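Local coordinates for putative cell adhesion protein (Parabacteroides distasonis, PDB 3LIU) that is a putative fimbrillin of the FimA/Mfa1 family, probably a building block of a distinct type of pilus that serves cell adhesion, at residues Val43-Val48 / Val89-Pro94; Trp56-Thr61 / Glu78-Glu83; Val203-Ala208 / Phe282-Asn287; Phe233-Tyr238 / Gly290-Gly295. All coordinates share one frame; numbering follows the deposited sequence.

Contact 1 (Val43-Val48 / Val89-Pro94); sequences VNTLTV and VANAAP
Backbone hydrogen bonds pair T47 and V89 in both directions, making them an antiparallel hydrogen-bonded pair. T47 N reaches V89 O at 2.8 Å with an N-H...O angle of 178°, and V89 N returns to T47 O. L46 and A90 form the adjoining non-hydrogen-bonded pair, where L46 CD2 packs on A90 CB at 3.9 Å. Past this pair N91 N bonds T45 O (3.0 Å), approaching from above the carbonyl plane. At N91 the chain turns away from the strand with positive phi (67°), and its side chain takes over the pairing. With CG anti to the carbonyl carbon, N91 OD1 presents an in-plane lone pair to N44 N at 2.8 Å, and T45 N adds a weak bond to the same oxygen. N91 ND2 is satisfied by D42 O and L125 O, so both amide ends are used. One water has four partners: T45 OG1, T47 OG1, V89 O and A92 N (3.1 Å). A second water bonds T45 OG1 and donates to A92 O (2.7 Å). T47 OG1 also bonds T61 OG1. This is the end of an antiparallel strand pair, carried past its last bridge by an asparagine side chain, consistent with the transthyretin-like β-fold expected of FimA.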
loop_
_atom_site.group_PDB
_atom_site.type_symbol
_atom_site.label_atom_id
_atom_site.label_comp_id
_atom_site.label_asym_id
_atom_site.label_seq_id
_atom_site.Cartn_x
_atom_site.Cartn_y
_atom_site.Cartn_z
ATOM N N VAL A 43 1.337 -13.709 -8.539
ATOM C CA VAL A 43 0.790 -14.539 -7.492
ATOM C C VAL A 43 1.650 -15.755 -7.430
ATOM O O VAL A 43 1.567 -16.632 -8.276
ATOM C CB VAL A 43 -0.657 -14.900 -7.800
ATOM C CG1 VAL A 43 -1.176 -15.928 -6.822
ATOM C CG2 VAL A 43 -1.503 -13.583 -7.820
ATOM N N ASN A 44 2.522 -15.808 -6.443
ATOM C CA ASN A 44 3.483 -16.920 -6.333
ATOM C C ASN A 44 3.009 -18.008 -5.373
ATOM O O ASN A 44 3.117 -19.194 -5.633
ATOM C CB ASN A 44 4.794 -16.341 -5.829
ATOM C CG ASN A 44 5.342 -15.318 -6.752
ATOM O OD1 ASN A 44 5.355 -15.525 -7.955
ATOM N ND2 ASN A 44 5.821 -14.207 -6.205
ATOM N N THR A 45 2.466 -17.586 -4.239
ATOM C CA THR A 45 1.959 -18.527 -3.239
ATOM C C THR A 45 0.563 -18.086 -2.880
ATOM O O THR A 45 0.255 -16.890 -2.953
ATOM C CB THR A 45 2.813 -18.570 -1.934
ATOM O OG1 THR A 45 2.765 -17.294 -1.280
ATOM C CG2 THR A 45 4.282 -18.979 -2.188
ATOM N N LEU A 46 -0.258 -19.053 -2.484
ATOM C CA LEU A 46 -1.562 -18.793 -1.873
ATOM C C LEU A 46 -1.672 -19.464 -0.511
ATOM O O LEU A 46 -1.398 -20.676 -0.356
ATOM C CB LEU A 46 -2.699 -19.283 -2.764
ATOM C CG LEU A 46 -2.793 -18.484 -4.064
ATOM C CD1 LEU A 46 -3.807 -19.164 -4.976
ATOM C CD2 LEU A 46 -3.213 -17.059 -3.804
ATOM N N THR A 47 -2.064 -18.666 0.478
ATOM C CA THR A 47 -2.418 -19.178 1.801
ATOM C C THR A 47 -3.909 -19.090 1.939
ATOM O O THR A 47 -4.482 -18.023 1.758
ATOM C CB THR A 47 -1.753 -18.361 2.924
ATOM O OG1 THR A 47 -0.335 -18.396 2.751
ATOM C CG2 THR A 47 -2.096 -18.934 4.293
ATOM N N VAL A 48 -4.535 -20.210 2.256
ATOM C CA VAL A 48 -5.985 -20.331 2.356
ATOM C C VAL A 48 -6.344 -20.686 3.802
ATOM O O VAL A 48 -5.786 -21.620 4.404
ATOM C CB VAL A 48 -6.504 -21.406 1.392
ATOM C CG1 VAL A 48 -8.026 -21.563 1.497
ATOM C CG2 VAL A 48 -6.066 -21.094 -0.073
ATOM N N VAL A 89 -4.946 -15.430 0.901
ATOM C CA VAL A 89 -3.881 -14.462 0.913
ATOM C C VAL A 89 -2.806 -14.868 -0.094
ATOM O O VAL A 89 -2.250 -15.958 -0.035
ATOM C CB VAL A 89 -3.232 -14.328 2.334
ATOM C CG1 VAL A 89 -1.994 -13.351 2.274
ATOM C CG2 VAL A 89 -4.266 -13.826 3.364
ATOM N N ALA A 90 -2.473 -13.974 -1.001
ATOM C CA ALA A 90 -1.353 -14.192 -1.932
ATOM C C ALA A 90 -0.064 -13.616 -1.395
ATOM O O ALA A 90 -0.043 -12.503 -0.844
ATOM C CB ALA A 90 -1.652 -13.565 -3.328
ATOM N N ASN A 91 1.016 -14.370 -1.603
ATOM C CA ASN A 91 2.389 -13.885 -1.440
ATOM C C ASN A 91 2.758 -13.544 0.020
ATOM O O ASN A 91 3.526 -12.639 0.277
ATOM C CB ASN A 91 2.642 -12.692 -2.369
ATOM C CG ASN A 91 2.458 -13.050 -3.850
ATOM O OD1 ASN A 91 2.780 -14.150 -4.256
ATOM N ND2 ASN A 91 1.882 -12.132 -4.636
ATOM N N ALA A 92 2.167 -14.248 0.974
ATOM C CA ALA A 92 2.525 -14.047 2.371
ATOM C C ALA A 92 3.990 -14.405 2.606
ATOM O O ALA A 92 4.473 -15.468 2.159
ATOM C CB ALA A 92 1.615 -14.852 3.290
ATOM N N ALA A 93 4.691 -13.546 3.338
ATOM C CA ALA A 93 6.096 -13.820 3.703
ATOM C C ALA A 93 6.134 -15.130 4.508
ATOM O O ALA A 93 5.143 -15.504 5.124
ATOM C CB ALA A 93 6.710 -12.660 4.494
ATOM N N PRO A 94 7.243 -15.875 4.434
ATOM C CA PRO A 94 7.329 -17.159 5.166
ATOM C C PRO A 94 6.880 -17.137 6.624
ATOM O O PRO A 94 6.114 -18.002 7.035
ATOM C CB PRO A 94 8.811 -17.503 5.043
ATOM C CG PRO A 94 9.106 -17.081 3.641
ATOM C CD PRO A 94 8.389 -15.729 3.505
HETATM O O HOH W 1 0.514 -16.808 0.461
HETATM O O HOH W 2 4.891 -16.160 -0.415
#

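Contact 2 (Trp56-Thr61 / Glu78-Glu83); sequences WSVIYT and EVYAGE
Strands 57-61 and 78-80 belong to the hairpin formed by strands 57-66 and 71-80, but they have splayed apart: their short axes approach to 7.3 Å at 157°, and no hydrogen bond joins the two segments directly. Side chains fill the gap in this probably transthyretin-like FimA fold. The aromatic part is W56 against Y80. W56 CG sits in the crowded position between backbone N and carbonyl carbon (chi1 60°), and one indole face turns to Y80. Y80 CB stands over the centre of the six-membered ring of W56, 3.8 Å from its centroid, a CH-pi contact. The tyrosine ring turns its edge to the indole face in an offset edge-to-face pair with planes at 72°, Y80 CD2 lying 3.5 Å from W56 CE3. The aliphatic part is V58, whose methyls divide the work: CG1 meets V79 CG1 at 4.2 Å, while CG2 touches Y80 CE2 at 4.0 Å. Around this patch, L14 touches both aromatic residues and L136 reaches W56 and V79. The polar part is water-mediated, beyond the break at A81 where strand 82-90 begins: one water accepts from W56 NE1 at 3.0 Å and donates to E83 O at 2.9 Å.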
loop_
_atom_site.group_PDB
_atom_site.type_symbol
_atom_site.label_atom_id
_atom_site.label_comp_id
_atom_site.label_asym_id
_atom_site.label_seq_id
_atom_site.Cartn_x
_atom_site.Cartn_y
_atom_site.Cartn_z
ATOM N N TRP A 56 -13.916 -25.622 13.855
ATOM C CA TRP A 56 -12.739 -26.267 13.253
ATOM C C TRP A 56 -12.043 -25.273 12.314
ATOM O O TRP A 56 -12.657 -24.301 11.846
ATOM C CB TRP A 56 -13.099 -27.554 12.517
ATOM C CG TRP A 56 -14.103 -27.428 11.351
ATOM C CD1 TRP A 56 -15.452 -27.653 11.404
ATOM C CD2 TRP A 56 -13.814 -27.106 9.970
ATOM N NE1 TRP A 56 -16.023 -27.471 10.157
ATOM C CE2 TRP A 56 -15.038 -27.154 9.260
ATOM C CE3 TRP A 56 -12.646 -26.784 9.272
ATOM C CZ2 TRP A 56 -15.126 -26.878 7.899
ATOM C CZ3 TRP A 56 -12.735 -26.511 7.910
ATOM C CH2 TRP A 56 -13.968 -26.560 7.242
ATOM N N SER A 57 -10.753 -25.490 12.065
ATOM C CA SER A 57 -10.049 -24.697 11.074
ATOM C C SER A 57 -9.030 -25.528 10.322
ATOM O O SER A 57 -8.469 -26.482 10.877
ATOM C CB SER A 57 -9.392 -23.505 11.743
ATOM O OG SER A 57 -8.373 -23.872 12.680
ATOM N N VAL A 58 -8.826 -25.177 9.054
ATOM C CA VAL A 58 -7.755 -25.719 8.244
ATOM C C VAL A 58 -7.115 -24.570 7.497
ATOM O O VAL A 58 -7.802 -23.846 6.746
ATOM C CB VAL A 58 -8.262 -26.758 7.230
ATOM C CG1 VAL A 58 -7.104 -27.390 6.500
ATOM C CG2 VAL A 58 -9.047 -27.866 7.950
ATOM N N ILE A 59 -5.816 -24.382 7.703
ATOM C CA ILE A 59 -5.044 -23.334 7.005
ATOM C C ILE A 59 -3.829 -23.944 6.351
ATOM O O ILE A 59 -3.147 -24.752 6.973
ATOM C CB ILE A 59 -4.534 -22.238 7.962
ATOM C CG1 ILE A 59 -5.710 -21.610 8.744
ATOM C CG2 ILE A 59 -3.725 -21.150 7.170
ATOM C CD1 ILE A 59 -5.720 -21.870 10.198
ATOM N N TYR A 60 -3.560 -23.575 5.103
ATOM C CA TYR A 60 -2.448 -24.138 4.359
ATOM C C TYR A 60 -1.913 -23.166 3.343
ATOM O O TYR A 60 -2.616 -22.242 2.913
ATOM C CB TYR A 60 -2.854 -25.423 3.639
ATOM C CG TYR A 60 -4.045 -25.258 2.735
ATOM C CD1 TYR A 60 -5.327 -25.247 3.257
ATOM C CD2 TYR A 60 -3.900 -25.135 1.357
ATOM C CE1 TYR A 60 -6.453 -25.122 2.428
ATOM C CE2 TYR A 60 -5.031 -24.999 0.519
ATOM C CZ TYR A 60 -6.296 -24.975 1.088
ATOM O OH TYR A 60 -7.422 -24.843 0.332
ATOM N N THR A 61 -0.679 -23.407 2.918
ATOM C CA THR A 61 -0.012 -22.579 1.898
ATOM C C THR A 61 0.588 -23.482 0.829
ATOM O O THR A 61 1.247 -24.472 1.146
ATOM C CB THR A 61 1.098 -21.671 2.479
ATOM O OG1 THR A 61 0.536 -20.742 3.405
ATOM C CG2 THR A 61 1.802 -20.823 1.342
ATOM N N GLU A 78 -7.234 -31.447 1.793
ATOM C CA GLU A 78 -8.242 -31.994 2.692
ATOM C C GLU A 78 -8.718 -30.942 3.702
ATOM O O GLU A 78 -7.915 -30.211 4.257
ATOM C CB GLU A 78 -7.732 -33.233 3.433
ATOM C CG GLU A 78 -8.867 -34.108 3.946
ATOM C CD GLU A 78 -8.403 -35.024 5.051
ATOM O OE1 GLU A 78 -7.614 -35.944 4.755
ATOM O OE2 GLU A 78 -8.809 -34.812 6.219
ATOM N N VAL A 79 -10.024 -30.909 3.927
ATOM C CA VAL A 79 -10.679 -29.974 4.843
ATOM C C VAL A 79 -11.851 -30.762 5.460
ATOM O O VAL A 79 -11.941 -31.973 5.259
ATOM C CB VAL A 79 -11.157 -28.675 4.095
ATOM C CG1 VAL A 79 -9.971 -27.905 3.506
ATOM C CG2 VAL A 79 -12.143 -28.976 2.992
ATOM N N TYR A 80 -12.712 -30.115 6.236
ATOM C CA TYR A 80 -13.930 -30.777 6.759
ATOM C C TYR A 80 -15.198 -30.290 6.072
ATOM O O TYR A 80 -15.224 -29.190 5.485
ATOM C CB TYR A 80 -14.053 -30.586 8.280
ATOM C CG TYR A 80 -12.825 -31.076 9.055
ATOM C CD1 TYR A 80 -12.620 -32.435 9.279
ATOM C CD2 TYR A 80 -11.882 -30.177 9.555
ATOM C CE1 TYR A 80 -11.510 -32.896 9.982
ATOM C CE2 TYR A 80 -10.761 -30.630 10.263
ATOM C CZ TYR A 80 -10.585 -31.994 10.471
ATOM O OH TYR A 80 -9.484 -32.459 11.160
ATOM N N ALA A 81 -16.251 -31.114 6.121
ATOM C CA ALA A 81 -17.523 -30.719 5.538
ATOM C C ALA A 81 -18.239 -29.705 6.436
ATOM O O ALA A 81 -18.018 -29.659 7.634
ATOM C CB ALA A 81 -18.405 -31.911 5.277
ATOM N N GLY A 82 -19.116 -28.903 5.837
ATOM C CA GLY A 82 -19.898 -27.924 6.591
ATOM C C GLY A 82 -19.727 -26.524 6.076
ATOM O O GLY A 82 -18.945 -26.255 5.125
ATOM N N GLU A 83 -20.500 -25.621 6.677
ATOM C CA GLU A 83 -20.419 -24.227 6.336
ATOM C C GLU A 83 -19.115 -23.680 6.883
ATOM O O GLU A 83 -18.725 -24.020 7.986
ATOM C CB GLU A 83 -21.607 -23.431 6.882
ATOM C CG GLU A 83 -21.672 -22.025 6.291
ATOM C CD GLU A 83 -22.963 -21.280 6.631
ATOM O OE1 GLU A 83 -23.874 -21.868 7.273
ATOM O OE2 GLU A 83 -23.055 -20.101 6.250
HETATM O O HOH W 3 -18.819 -26.335 9.764
#

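Contact 3 (Val203-Ala208 / Phe282-Asn287); sequences VFIASA and FYVYEN
Packing between two β-sheets brings strand 203-206 over strand 282-284. Their short axes run almost parallel, 4° apart, yet stay 9.1 Å from each other, a separation that suits interleaved side chains and excludes strand pairing. F282 makes the largest contribution. Its CG is anti to the carbonyl carbon (chi1 -65°), which lays the ring beneath I205, and I205 CG1 sits over one face, 4.1 Å from the ring centroid and 3.7 Å from F282 CG. Farther out on the ring, F282 CE2 meets V203 CG1 at 3.9 Å. Each sheet of this sandwich-like arrangement reaches further: strand 203-206 belongs to the long strand 193-213, paired with 308-319, whereas 282-284 pairs with 172-185. L309 and L180 both touch V203, so the hydrophobic layer continues on the two sides. Toward the C-terminal ends, V284 CG1 packs on A208 CB at 3.8 Å and more loosely on I205 CG2. S207, with positive phi (52°), bends the chain away from the strand direction and sets its carbonyl before N287. There N287 ND2 donates to S207 O at 3.3 Å, nearly along the C=O axis; it also bonds N305 O, while N287 OD1 accepts from G290 N.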
loop_
_atom_site.group_PDB
_atom_site.type_symbol
_atom_site.label_atom_id
_atom_site.label_comp_id
_atom_site.label_asym_id
_atom_site.label_seq_id
_atom_site.Cartn_x
_atom_site.Cartn_y
_atom_site.Cartn_z
ATOM N N VAL A 203 13.614 12.102 -4.374
ATOM C CA VAL A 203 12.244 11.945 -3.949
ATOM C C VAL A 203 12.216 10.956 -2.792
ATOM O O VAL A 203 12.933 9.941 -2.818
ATOM C CB VAL A 203 11.368 11.424 -5.110
ATOM C CG1 VAL A 203 9.902 11.385 -4.699
ATOM C CG2 VAL A 203 11.549 12.312 -6.375
ATOM N N PHE A 204 11.453 11.242 -1.747
ATOM C CA PHE A 204 11.300 10.259 -0.669
ATOM C C PHE A 204 9.960 10.332 0.037
ATOM O O PHE A 204 9.213 11.307 -0.114
ATOM C CB PHE A 204 12.505 10.276 0.323
ATOM C CG PHE A 204 12.514 11.427 1.323
ATOM C CD1 PHE A 204 12.893 12.686 0.944
ATOM C CD2 PHE A 204 12.169 11.212 2.650
ATOM C CE1 PHE A 204 12.933 13.739 1.852
ATOM C CE2 PHE A 204 12.197 12.253 3.586
ATOM C CZ PHE A 204 12.603 13.520 3.189
ATOM N N ILE A 205 9.662 9.267 0.784
ATOM C CA ILE A 205 8.404 9.154 1.488
ATOM C C ILE A 205 8.646 9.187 2.989
ATOM O O ILE A 205 9.633 8.600 3.457
ATOM C CB ILE A 205 7.698 7.812 1.146
ATOM C CG1 ILE A 205 7.482 7.677 -0.355
ATOM C CG2 ILE A 205 6.362 7.664 1.957
ATOM C CD1 ILE A 205 6.682 8.784 -1.035
ATOM N N ALA A 206 7.778 9.876 3.731
ATOM C CA ALA A 206 7.873 9.934 5.218
ATOM C C ALA A 206 6.528 9.521 5.807
ATOM O O ALA A 206 5.504 9.682 5.166
ATOM C CB ALA A 206 8.266 11.356 5.696
ATOM N N SER A 207 6.511 9.016 7.037
ATOM C CA SER A 207 5.281 8.535 7.653
ATOM C C SER A 207 4.487 7.534 6.825
ATOM O O SER A 207 3.264 7.596 6.776
ATOM C CB SER A 207 4.360 9.695 8.080
ATOM O OG SER A 207 5.044 10.535 8.995
ATOM N N ALA A 208 5.193 6.566 6.234
ATOM C CA ALA A 208 4.573 5.388 5.616
ATOM C C ALA A 208 4.249 4.431 6.753
ATOM O O ALA A 208 5.150 4.078 7.521
ATOM C CB ALA A 208 5.570 4.719 4.618
ATOM N N PHE A 282 6.619 3.947 -5.241
ATOM C CA PHE A 282 6.907 3.566 -3.873
ATOM C C PHE A 282 5.689 2.839 -3.346
ATOM O O PHE A 282 4.575 3.316 -3.529
ATOM C CB PHE A 282 7.115 4.823 -2.985
ATOM C CG PHE A 282 8.332 5.652 -3.363
ATOM C CD1 PHE A 282 9.613 5.242 -3.011
ATOM C CD2 PHE A 282 8.197 6.813 -4.101
ATOM C CE1 PHE A 282 10.755 6.026 -3.361
ATOM C CE2 PHE A 282 9.319 7.575 -4.451
ATOM C CZ PHE A 282 10.594 7.177 -4.065
ATOM N N TYR A 283 5.913 1.745 -2.619
ATOM C CA TYR A 283 4.868 0.944 -2.058
ATOM C C TYR A 283 4.756 1.183 -0.559
ATOM O O TYR A 283 5.757 1.151 0.175
ATOM C CB TYR A 283 5.120 -0.553 -2.310
ATOM C CG TYR A 283 5.291 -0.970 -3.739
ATOM C CD1 TYR A 283 4.485 -0.419 -4.756
ATOM C CD2 TYR A 283 6.244 -1.917 -4.097
ATOM C CE1 TYR A 283 4.665 -0.777 -6.089
ATOM C CE2 TYR A 283 6.394 -2.311 -5.415
ATOM C CZ TYR A 283 5.597 -1.750 -6.401
ATOM O OH TYR A 283 5.760 -2.115 -7.718
ATOM N N VAL A 284 3.515 1.377 -0.111
ATOM C CA VAL A 284 3.254 1.743 1.274
ATOM C C VAL A 284 1.976 1.026 1.672
ATOM O O VAL A 284 1.206 0.587 0.793
ATOM C CB VAL A 284 3.081 3.310 1.462
ATOM C CG1 VAL A 284 4.331 4.061 1.115
ATOM C CG2 VAL A 284 1.918 3.846 0.636
ATOM N N TYR A 285 1.730 0.908 2.972
ATOM C CA TYR A 285 0.444 0.386 3.453
ATOM C C TYR A 285 -0.532 1.564 3.654
ATOM O O TYR A 285 -0.154 2.758 3.550
ATOM C CB TYR A 285 0.603 -0.435 4.755
ATOM C CG TYR A 285 1.332 -1.777 4.645
ATOM C CD1 TYR A 285 1.137 -2.625 3.562
ATOM C CD2 TYR A 285 2.176 -2.214 5.661
ATOM C CE1 TYR A 285 1.764 -3.838 3.470
ATOM C CE2 TYR A 285 2.821 -3.476 5.577
ATOM C CZ TYR A 285 2.618 -4.256 4.490
ATOM O OH TYR A 285 3.246 -5.463 4.326
ATOM N N GLU A 286 -1.769 1.229 4.002
ATOM C CA GLU A 286 -2.776 2.260 4.229
ATOM C C GLU A 286 -2.390 3.159 5.377
ATOM O O GLU A 286 -1.828 2.722 6.387
ATOM C CB GLU A 286 -4.164 1.668 4.516
ATOM C CG GLU A 286 -4.733 0.833 3.376
ATOM C CD GLU A 286 -6.235 0.590 3.491
ATOM O OE1 GLU A 286 -6.703 0.307 4.618
ATOM O OE2 GLU A 286 -6.925 0.612 2.431
ATOM N N ASN A 287 -2.677 4.432 5.179
ATOM C CA ASN A 287 -2.612 5.440 6.203
ATOM C C ASN A 287 -3.621 6.562 5.891
ATOM O O ASN A 287 -3.449 7.328 4.928
ATOM C CB ASN A 287 -1.214 6.018 6.302
ATOM C CG ASN A 287 -1.087 7.021 7.447
ATOM O OD1 ASN A 287 -2.046 7.237 8.173
ATOM N ND2 ASN A 287 0.075 7.669 7.573
#

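Contact 4 (Phe233-Tyr238 / Gly290-Gly295); sequences FGYLDY and GEVKSG
Two tyrosine hydroxyls make the direct hydrogen bonds of this contact, each to the backbone of segment 290-295. Y238 OH donates to E291 O at 2.8 Å, meeting a lone pair in the carbonyl plane with a C=O...O angle of 125°; the oxygen lies at the edge of the tyrosine ring, near its plane. Y235 OH works in the reverse sense, accepting from K293 N at 3.0 Å with an N-H...O angle of 167°, and also bonds E296 OE1. Y235 opens the 3-10 segment 235-237 and Y238 follows it; with CG anti to the carbonyl carbon in both, their hydroxyls arrive at backbone groups two residues apart. Within segment 233-238, G234 N bonds D237 OD2 at 2.9 Å through that oxygen's anti lone pair, and D237 N returns to G234 O. These two bonds tie the bend that carries both rings. The packing is thinner. K293 CB lies 3.5 Å from Y235 OH, with the lysine chain crossing the tyrosine at about a right angle, and V292 CB approaches the same hydroxyl at 3.6 Å. The carboxylate of E291 is engaged by K209 and F227 N. Y238 OH thus gives its proton, while Y235 OH accepts one and probably donates its own to E296; the contact holds the irregular segment 290-295 by main-chain groups of E291 and K293, and a negative E296 would be expected to disfavour ionisation of the Y235 phenol.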
loop_
_atom_site.group_PDB
_atom_site.type_symbol
_atom_site.label_atom_id
_atom_site.label_comp_id
_atom_site.label_asym_id
_atom_site.label_seq_id
_atom_site.Cartn_x
_atom_site.Cartn_y
_atom_site.Cartn_z
ATOM N N PHE A 233 1.607 -0.175 18.208
ATOM C CA PHE A 233 2.287 0.475 17.105
ATOM C C PHE A 233 2.565 1.898 17.472
ATOM O O PHE A 233 1.723 2.580 18.073
ATOM C CB PHE A 233 1.437 0.378 15.843
ATOM C CG PHE A 233 1.153 -1.036 15.454
ATOM C CD1 PHE A 233 2.219 -1.932 15.268
ATOM C CD2 PHE A 233 -0.145 -1.499 15.313
ATOM C CE1 PHE A 233 1.987 -3.248 14.894
ATOM C CE2 PHE A 233 -0.391 -2.800 14.931
ATOM C CZ PHE A 233 0.679 -3.687 14.720
ATOM N N GLY A 234 3.773 2.326 17.145
ATOM C CA GLY A 234 4.194 3.679 17.396
ATOM C C GLY A 234 5.112 4.194 16.340
ATOM O O GLY A 234 5.104 3.712 15.202
ATOM N N TYR A 235 5.923 5.183 16.709
ATOM C CA TYR A 235 6.733 5.872 15.743
ATOM C C TYR A 235 7.689 4.943 14.949
ATOM O O TYR A 235 7.927 5.163 13.765
ATOM C CB TYR A 235 7.512 7.022 16.383
ATOM C CG TYR A 235 6.679 8.246 16.776
ATOM C CD1 TYR A 235 5.792 8.855 15.872
ATOM C CD2 TYR A 235 6.808 8.821 18.011
ATOM C CE1 TYR A 235 5.029 9.961 16.237
ATOM C CE2 TYR A 235 6.043 9.955 18.370
ATOM C CZ TYR A 235 5.165 10.510 17.466
ATOM O OH TYR A 235 4.414 11.598 17.784
ATOM N N LEU A 236 8.270 3.943 15.588
ATOM C CA LEU A 236 9.219 3.070 14.874
ATOM C C LEU A 236 8.495 2.253 13.762
ATOM O O LEU A 236 9.145 1.720 12.853
ATOM C CB LEU A 236 9.916 2.116 15.839
ATOM C CG LEU A 236 10.893 2.751 16.845
ATOM C CD1 LEU A 236 11.281 1.702 17.853
ATOM C CD2 LEU A 236 12.118 3.328 16.186
ATOM N N ASP A 237 7.163 2.185 13.857
ATOM C CA ASP A 237 6.295 1.472 12.895
ATOM C C ASP A 237 5.893 2.296 11.698
ATOM O O ASP A 237 5.372 1.745 10.738
ATOM C CB ASP A 237 5.050 0.958 13.601
ATOM C CG ASP A 237 5.384 -0.089 14.664
ATOM O OD1 ASP A 237 5.837 -1.175 14.255
ATOM O OD2 ASP A 237 5.171 0.174 15.862
ATOM N N TYR A 238 6.093 3.612 11.782
ATOM C CA TYR A 238 6.173 4.471 10.620
ATOM C C TYR A 238 7.541 4.286 9.947
ATOM O O TYR A 238 8.555 4.174 10.623
ATOM C CB TYR A 238 5.998 5.964 10.993
ATOM C CG TYR A 238 4.586 6.404 11.310
ATOM C CD1 TYR A 238 3.605 6.394 10.325
ATOM C CD2 TYR A 238 4.236 6.897 12.569
ATOM C CE1 TYR A 238 2.345 6.827 10.578
ATOM C CE2 TYR A 238 2.956 7.326 12.831
ATOM C CZ TYR A 238 2.009 7.285 11.802
ATOM O OH TYR A 238 0.725 7.684 11.991
ATOM N N GLY A 290 -3.004 8.888 10.208
ATOM C CA GLY A 290 -1.799 9.691 10.485
ATOM C C GLY A 290 -1.590 10.005 11.962
ATOM O O GLY A 290 -1.235 11.112 12.306
ATOM N N GLU A 291 -1.817 9.031 12.836
ATOM C CA GLU A 291 -1.752 9.315 14.283
ATOM C C GLU A 291 -0.366 9.731 14.754
ATOM O O GLU A 291 0.650 9.213 14.281
ATOM C CB GLU A 291 -2.230 8.139 15.135
ATOM C CG GLU A 291 -3.618 7.650 14.837
ATOM C CD GLU A 291 -3.584 6.464 13.853
ATOM O OE1 GLU A 291 -2.816 6.520 12.877
ATOM O OE2 GLU A 291 -4.275 5.462 14.109
ATOM N N VAL A 292 -0.340 10.695 15.678
ATOM C CA VAL A 292 0.872 11.016 16.442
ATOM C C VAL A 292 0.628 10.672 17.914
ATOM O O VAL A 292 -0.508 10.436 18.359
ATOM C CB VAL A 292 1.323 12.473 16.252
ATOM C CG1 VAL A 292 1.660 12.740 14.752
ATOM C CG2 VAL A 292 0.249 13.465 16.844
ATOM N N LYS A 293 1.694 10.624 18.682
ATOM C CA LYS A 293 1.578 10.278 20.099
ATOM C C LYS A 293 0.838 11.378 20.827
ATOM O O LYS A 293 0.968 12.533 20.467
ATOM C CB LYS A 293 2.978 10.173 20.668
ATOM C CG LYS A 293 3.067 9.800 22.116
ATOM C CD LYS A 293 4.479 10.108 22.639
ATOM C CE LYS A 293 5.338 8.882 22.612
ATOM N NZ LYS A 293 5.114 8.071 23.840
ATOM N N SER A 294 0.057 11.050 21.850
ATOM C CA SER A 294 -0.654 12.089 22.589
ATOM C C SER A 294 0.372 12.998 23.288
ATOM O O SER A 294 1.421 12.539 23.758
ATOM C CB SER A 294 -1.589 11.476 23.623
ATOM O OG SER A 294 -0.786 10.871 24.608
ATOM N N GLY A 295 0.085 14.285 23.324
ATOM C CA GLY A 295 0.971 15.211 23.989
ATOM C C GLY A 295 2.142 15.739 23.198
ATOM O O GLY A 295 3.061 16.337 23.764
#

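From the N terminus, segment 43-48 opens the loop that contact 1 closes at 89-94. Nested inside it, contact 2 joins 56-61 to 78-83, and the two touch where strands 45-52 and 57-66 run side by side; both also use strand 82-90. Together they tie up the N-terminal FimA region. Contacts 3 and 4 follow in series and cross each other, their segments alternating as 203-208, 233-238, 282-287 and 290-295. Contact 3 joins strand 193-213 to strand 282-284, while contact 4 links the loops before 238-240 and after 282-284. Y238 packs against S207 and N287, so this pair meets, whereas contacts 1 and 3 have centres about 23 Å apart.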